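Local coordinates for flagellar pocket-related cytoskeletal protein (Trypanosoma brucei, PDB 6SJQ) that helps form the flagellar pocket collar of the parasite cytoskeleton, this chain being the protein's N-terminal ubiquitin-fold domain with a long structured loop for protein binding, at residues V8-D13 with F21-P26; S61-M66 with Y90-P95. All blocks are in the same frame, centred on the assembly; numbering follows the deposited sequence. Where two conformers were deposited one is given.

Contact 1 (V8-D13 with F21-P26); sequences VQVAAD and FELSFP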
loop_
_atom_site.group_PDB
_atom_site.type_symbol
_atom_site.label_atom_id
_atom_site.label_comp_id
_atom_site.label_asym_id
_atom_site.label_seq_id
_atom_site.Cartn_x
_atom_site.Cartn_y
_atom_site.Cartn_z
ATOM N N VAL A 8 -10.355 0.272 0.456
ATOM C CA VAL A 8 -9.309 1.285 0.414
ATOM C C VAL A 8 -8.327 0.900 -0.695
ATOM O O VAL A 8 -7.984 -0.263 -0.816
ATOM C CB VAL A 8 -8.543 1.344 1.754
ATOM C CG1 VAL A 8 -7.498 2.451 1.709
ATOM C CG2 VAL A 8 -9.515 1.580 2.921
ATOM N N GLN A 9 -7.878 1.857 -1.508
ATOM C CA GLN A 9 -6.820 1.577 -2.498
ATOM C C GLN A 9 -5.491 1.908 -1.860
ATOM O O GLN A 9 -5.337 2.993 -1.297
ATOM C CB GLN A 9 -6.980 2.461 -3.733
ATOM C CG GLN A 9 -8.322 2.342 -4.433
ATOM C CD GLN A 9 -8.430 3.328 -5.577
ATOM O OE1 GLN A 9 -7.857 3.114 -6.651
ATOM N NE2 GLN A 9 -9.128 4.445 -5.339
ATOM N N VAL A 10 -4.536 0.978 -1.894
ATOM C CA VAL A 10 -3.225 1.227 -1.298
ATOM C C VAL A 10 -2.123 1.060 -2.350
ATOM O O VAL A 10 -1.999 -0.002 -2.984
ATOM C CB VAL A 10 -2.982 0.303 -0.097
ATOM C CG1 VAL A 10 -1.837 0.817 0.718
ATOM C CG2 VAL A 10 -4.230 0.246 0.772
ATOM N N ALA A 11 -1.342 2.117 -2.542
ATOM C CA ALA A 11 -0.289 2.104 -3.533
ATOM C C ALA A 11 1.088 2.186 -2.888
ATOM O O ALA A 11 1.251 2.704 -1.775
ATOM C CB ALA A 11 -0.482 3.261 -4.534
ATOM N N ALA A 12 2.080 1.644 -3.600
ATOM C CA ALA A 12 3.478 1.742 -3.187
ATOM C C ALA A 12 4.388 1.532 -4.391
ATOM O O ALA A 12 3.950 1.029 -5.432
ATOM C CB ALA A 12 3.804 0.707 -2.094
ATOM N N ASP A 13 5.652 1.907 -4.239
ATOM C CA ASP A 13 6.633 1.594 -5.270
ATOM C C ASP A 13 7.374 0.312 -4.945
ATOM O O ASP A 13 8.091 0.239 -3.950
ATOM C CB ASP A 13 7.592 2.763 -5.485
ATOM C CG ASP A 13 6.941 3.883 -6.271
ATOM O OD1 ASP A 13 6.668 3.675 -7.470
ATOM O OD2 ASP A 13 6.668 4.959 -5.693
ATOM N N PHE A 21 -3.251 -1.696 -4.867
ATOM C CA PHE A 21 -4.125 -2.790 -4.447
ATOM C C PHE A 21 -5.433 -2.326 -3.813
ATOM O O PHE A 21 -5.465 -1.385 -2.995
ATOM C CB PHE A 21 -3.392 -3.696 -3.443
ATOM C CG PHE A 21 -2.238 -4.455 -4.035
ATOM C CD1 PHE A 21 -2.339 -5.032 -5.294
ATOM C CD2 PHE A 21 -1.053 -4.612 -3.319
ATOM C CE1 PHE A 21 -1.280 -5.742 -5.832
ATOM C CE2 PHE A 21 0.013 -5.311 -3.851
ATOM C CZ PHE A 21 -0.107 -5.894 -5.110
ATOM N N GLU A 22 -6.518 -3.003 -4.186
ATOM C CA GLU A 22 -7.813 -2.800 -3.532
ATOM C C GLU A 22 -7.876 -3.694 -2.303
ATOM O O GLU A 22 -7.843 -4.925 -2.430
ATOM C CB GLU A 22 -8.916 -3.191 -4.516
ATOM C CG GLU A 22 -10.311 -2.833 -4.094
ATOM C CD GLU A 22 -11.309 -3.253 -5.156
ATOM O OE1 GLU A 22 -11.430 -2.537 -6.174
ATOM O OE2 GLU A 22 -11.936 -4.317 -4.987
ATOM N N LEU A 23 -7.927 -3.104 -1.107
ATOM C CA LEU A 23 -8.022 -3.894 0.121
ATOM C C LEU A 23 -9.445 -3.783 0.628
ATOM O O LEU A 23 -10.045 -2.704 0.574
ATOM C CB LEU A 23 -7.030 -3.370 1.168
ATOM C CG LEU A 23 -5.548 -3.395 0.771
ATOM C CD1 LEU A 23 -4.701 -3.059 1.997
ATOM C CD2 LEU A 23 -5.154 -4.772 0.233
ATOM N N SER A 24 -10.016 -4.895 1.083
ATOM C CA SER A 24 -11.407 -4.937 1.541
ATOM C C SER A 24 -11.473 -5.177 3.049
ATOM O O SER A 24 -10.707 -5.984 3.591
ATOM C CB SER A 24 -12.184 -6.056 0.827
ATOM O OG SER A 24 -12.282 -5.823 -0.568
ATOM N N PHE A 25 -12.378 -4.475 3.731
ATOM C CA PHE A 25 -12.574 -4.664 5.165
ATOM C C PHE A 25 -14.074 -4.696 5.466
ATOM O O PHE A 25 -14.870 -4.144 4.704
ATOM C CB PHE A 25 -11.925 -3.529 5.960
ATOM C CG PHE A 25 -10.470 -3.307 5.639
ATOM C CD1 PHE A 25 -10.094 -2.478 4.585
ATOM C CD2 PHE A 25 -9.484 -3.961 6.364
ATOM C CE1 PHE A 25 -8.751 -2.285 4.265
ATOM C CE2 PHE A 25 -8.127 -3.769 6.066
ATOM C CZ PHE A 25 -7.758 -2.927 5.013
ATOM N N PRO A 26 -14.476 -5.336 6.575
ATOM C CA PRO A 26 -15.904 -5.345 6.942
ATOM C C PRO A 26 -16.486 -3.955 7.239
ATOM O O PRO A 26 -17.680 -3.737 7.050
ATOM C CB PRO A 26 -15.936 -6.192 8.221
ATOM C CG PRO A 26 -14.739 -7.080 8.110
ATOM C CD PRO A 26 -13.681 -6.238 7.430
#

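Contact 2 (S61-M66 with Y90-P95); sequences SSKIKM and YVFQPP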
loop_
_atom_site.group_PDB
_atom_site.type_symbol
_atom_site.label_atom_id
_atom_site.label_comp_id
_atom_site.label_asym_id
_atom_site.label_seq_id
_atom_site.Cartn_x
_atom_site.Cartn_y
_atom_site.Cartn_z
ATOM N N SER A 61 6.241 -0.372 6.404
ATOM C CA SER A 61 5.626 0.945 6.243
ATOM C C SER A 61 6.268 1.972 7.175
ATOM O O SER A 61 6.498 1.697 8.354
ATOM C CB SER A 61 4.149 0.846 6.566
ATOM O OG SER A 61 3.982 0.624 7.954
ATOM N N SER A 62 6.568 3.160 6.651
ATOM C CA SER A 62 7.183 4.221 7.459
ATOM C C SER A 62 6.303 5.466 7.598
ATOM O O SER A 62 6.381 6.178 8.600
ATOM C CB SER A 62 8.551 4.620 6.902
ATOM O OG SER A 62 8.462 5.077 5.562
ATOM N N LYS A 63 5.504 5.742 6.570
ATOM C CA LYS A 63 4.548 6.855 6.553
ATOM C C LYS A 63 3.454 6.481 5.573
ATOM O O LYS A 63 3.743 5.935 4.505
ATOM C CB LYS A 63 5.169 8.163 6.063
ATOM C CG LYS A 63 4.117 9.288 5.957
ATOM C CD LYS A 63 4.657 10.580 5.364
ATOM C CE LYS A 63 5.662 11.254 6.293
ATOM N NZ LYS A 63 5.037 11.818 7.529
ATOM N N ILE A 64 2.207 6.768 5.931
ATOM C CA ILE A 64 1.098 6.541 5.025
ATOM C C ILE A 64 0.474 7.894 4.750
ATOM O O ILE A 64 0.194 8.648 5.685
ATOM C CB ILE A 64 0.042 5.602 5.644
ATOM C CG1 ILE A 64 0.657 4.212 5.883
ATOM C CG2 ILE A 64 -1.146 5.457 4.713
ATOM C CD1 ILE A 64 -0.305 3.213 6.513
ATOM N N LYS A 65 0.280 8.213 3.473
ATOM C CA LYS A 65 -0.501 9.394 3.105
ATOM C C LYS A 65 -1.802 9.015 2.413
ATOM O O LYS A 65 -1.893 7.973 1.774
ATOM C CB LYS A 65 0.312 10.293 2.177
ATOM C CG LYS A 65 1.538 10.896 2.838
ATOM C CD LYS A 65 2.108 11.992 1.978
ATOM C CE LYS A 65 3.352 12.576 2.604
ATOM N NZ LYS A 65 3.846 13.681 1.733
ATOM N N MET A 66 -2.803 9.887 2.526
ATOM C CA MET A 66 -4.084 9.706 1.860
ATOM C C MET A 66 -4.279 10.879 0.919
ATOM O O MET A 66 -3.967 12.020 1.271
ATOM C CB MET A 66 -5.222 9.724 2.900
ATOM C CG MET A 66 -6.657 9.546 2.303
ATOM S SD MET A 66 -8.020 9.641 3.555
ATOM C CE MET A 66 -7.978 11.383 3.913
ATOM N N TYR A 90 -1.024 6.129 -0.217
ATOM C CA TYR A 90 0.307 5.749 -0.679
ATOM C C TYR A 90 1.162 5.438 0.539
ATOM O O TYR A 90 1.157 6.190 1.516
ATOM C CB TYR A 90 0.950 6.875 -1.476
ATOM C CG TYR A 90 2.316 6.504 -2.008
ATOM C CD1 TYR A 90 2.456 5.818 -3.208
ATOM C CD2 TYR A 90 3.464 6.831 -1.304
ATOM C CE1 TYR A 90 3.719 5.481 -3.699
ATOM C CE2 TYR A 90 4.715 6.503 -1.790
ATOM C CZ TYR A 90 4.834 5.838 -2.983
ATOM O OH TYR A 90 6.097 5.512 -3.435
ATOM N N VAL A 91 1.915 4.352 0.489
ATOM C CA VAL A 91 2.677 3.934 1.661
ATOM C C VAL A 91 4.174 3.993 1.372
ATOM O O VAL A 91 4.653 3.378 0.403
ATOM C CB VAL A 91 2.278 2.513 2.095
ATOM C CG1 VAL A 91 2.987 2.145 3.408
ATOM C CG2 VAL A 91 0.788 2.429 2.274
ATOM N N PHE A 92 4.910 4.753 2.196
ATOM C CA PHE A 92 6.363 4.824 2.073
ATOM C C PHE A 92 7.015 3.721 2.899
ATOM O O PHE A 92 6.390 3.152 3.817
ATOM C CB PHE A 92 6.891 6.172 2.595
ATOM C CG PHE A 92 6.497 7.356 1.748
ATOM C CD1 PHE A 92 7.374 7.873 0.810
ATOM C CD2 PHE A 92 5.245 7.954 1.895
ATOM C CE1 PHE A 92 7.020 8.956 0.026
ATOM C CE2 PHE A 92 4.886 9.043 1.112
ATOM C CZ PHE A 92 5.770 9.540 0.179
ATOM N N GLN A 93 8.269 3.431 2.558
ATOM C CA GLN A 93 9.147 2.599 3.395
ATOM C C GLN A 93 10.367 3.401 3.848
ATOM O O GLN A 93 10.708 4.416 3.234
ATOM C CB GLN A 93 9.660 1.401 2.603
ATOM C CG GLN A 93 8.596 0.446 2.079
ATOM C CD GLN A 93 9.213 -0.846 1.553
ATOM O OE1 GLN A 93 9.526 -1.764 2.328
ATOM N NE2 GLN A 93 9.395 -0.925 0.233
ATOM N N PRO A 94 11.053 2.940 4.912
ATOM C CA PRO A 94 12.319 3.612 5.241
ATOM C C PRO A 94 13.277 3.403 4.082
ATOM O O PRO A 94 13.079 2.460 3.322
ATOM C CB PRO A 94 12.828 2.832 6.462
ATOM C CG PRO A 94 11.616 2.161 7.037
ATOM C CD PRO A 94 10.725 1.862 5.862
ATOM N N PRO A 95 14.298 4.270 3.929
ATOM C CA PRO A 95 15.276 4.108 2.843
ATOM C C PRO A 95 15.860 2.687 2.762
ATOM O O PRO A 95 16.207 2.096 3.784
ATOM C CB PRO A 95 16.377 5.110 3.222
ATOM C CG PRO A 95 15.634 6.212 3.923
ATOM C CD PRO A 95 14.524 5.506 4.703
#

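Contact 1 (V8-D13 with F21-P26)
The methyl CG2 of Val10, in the conformer described, lies 3.6 Å from CD1 of Leu23, the nearest side-chain to side-chain approach between these two segments, in the N-terminal beta hairpin of this ubiquitin fold. The two branched groups meet at a slant. Both belong to the apolar side of the sheet, with Val8 and Phe21, and there Phe21 and Leu23 touch helix 31-49, as expected where a beta-grasp sheet wraps its helix. The CG of Leu23 is anti to the carbonyl carbon (chi1 -60°), which puts Leu23 CG 3.9 Å from Val10 CG2. Further along, CG2 of Val8 approaches CE1 of Phe25 at 4.2 Å, oblique to the ring. The Phe21 ring leads off from the partner strand toward Glu45 and Pro113.

The opposite side carries Gln9 and Glu22, a non-hydrogen-bonded antiparallel pair whose CA atoms are 4.6 Å apart. Their polar ends turn outward: Gln9 NE2 donates to the backbone O of Tyr86 and Gln9 OE1 accepts from Asn20 ND2, while Glu22 OE2 forms a salt bridge with Lys111 NZ and Glu22 OE1 a hydrogen bond with Tyr86 OH.

What fixes the pairing is the backbone. Val8 N gives a 3.0 Å bond to Leu23 O and Leu23 N a 2.9 Å bond to Val8 O; Val10 and Phe21 do likewise. The short strand axes make 139°, 41° from exactly antiparallel, consistent with a marked twist. Besides accepting from Val10 N at 2.8 Å, the carbonyl O of Phe21 takes a CA-H...O contact from Gln9 CA at 3.3 Å.

Contact 2 (S61-M66 with Y90-P95)
Phe92 meets the 61-66 segment through the rim of its ring: CD2 is 3.6 Å from the carbonyl O of Lys63, which sits near the ring plane, and CE2 is 4.1 Å from Lys65 CE. The Lys65 chain, extended beyond CG, crosses the ring obliquely. Tyr90 CE2 lies 3.6 Å above the centre of the Phe92 ring, while Phe92 CD1 lies at the Tyr90 edge, in plane.

On the reverse side of the sheet Ile64 and Val91 run side by side. Ile64 CG1 lies 4.0 Å from both CG1 and CG2 of Val91, and Ser61 CB, in the conformer described, 3.6 Å from Val91 CG1.

Antiparallel backbone bonds position these groups. Lys65 and Tyr90 bond in both directions, and Phe92 N gives a 2.8 Å bond to Lys63 O. Beyond them Ser62 N reaches Phe92 O at 2.8 Å from 42° above the carbonyl plane.

Farther out, Lys63 forms a salt bridge with Asp76, and Ser61 OG, in the conformer described, bonds to Glu39 OE2. The Ile64 and Val91 side faces helix 31-49, touching Leu34, Thr35 and Phe42, while strand 63-68 lies between strands 87-92 and 73-76 in the mixed sheet.

Contacts 1 and 2 belong to one sheet, their centres about 13 Å apart, and they join where strand 6-14 runs parallel to strand 87-92, the central pairing of the ubiquitin fold. Across that seam Val91 N is 2.9 Å from Ala11 O, a probable hydrogen bond, and Val10 CG1, in the Val10 conformer described, packs 3.5 Å from Val91 CG2, carrying the apolar layer of the hairpin on toward Ile64 beneath helix 31-49. On the other side of the sheet the Tyr90 hydroxyl probably bonds to Asp13 OD2, though the modelled separation is doubtfully short. Along the chain, contact 1 closes before contact 2 opens, with the helix between them.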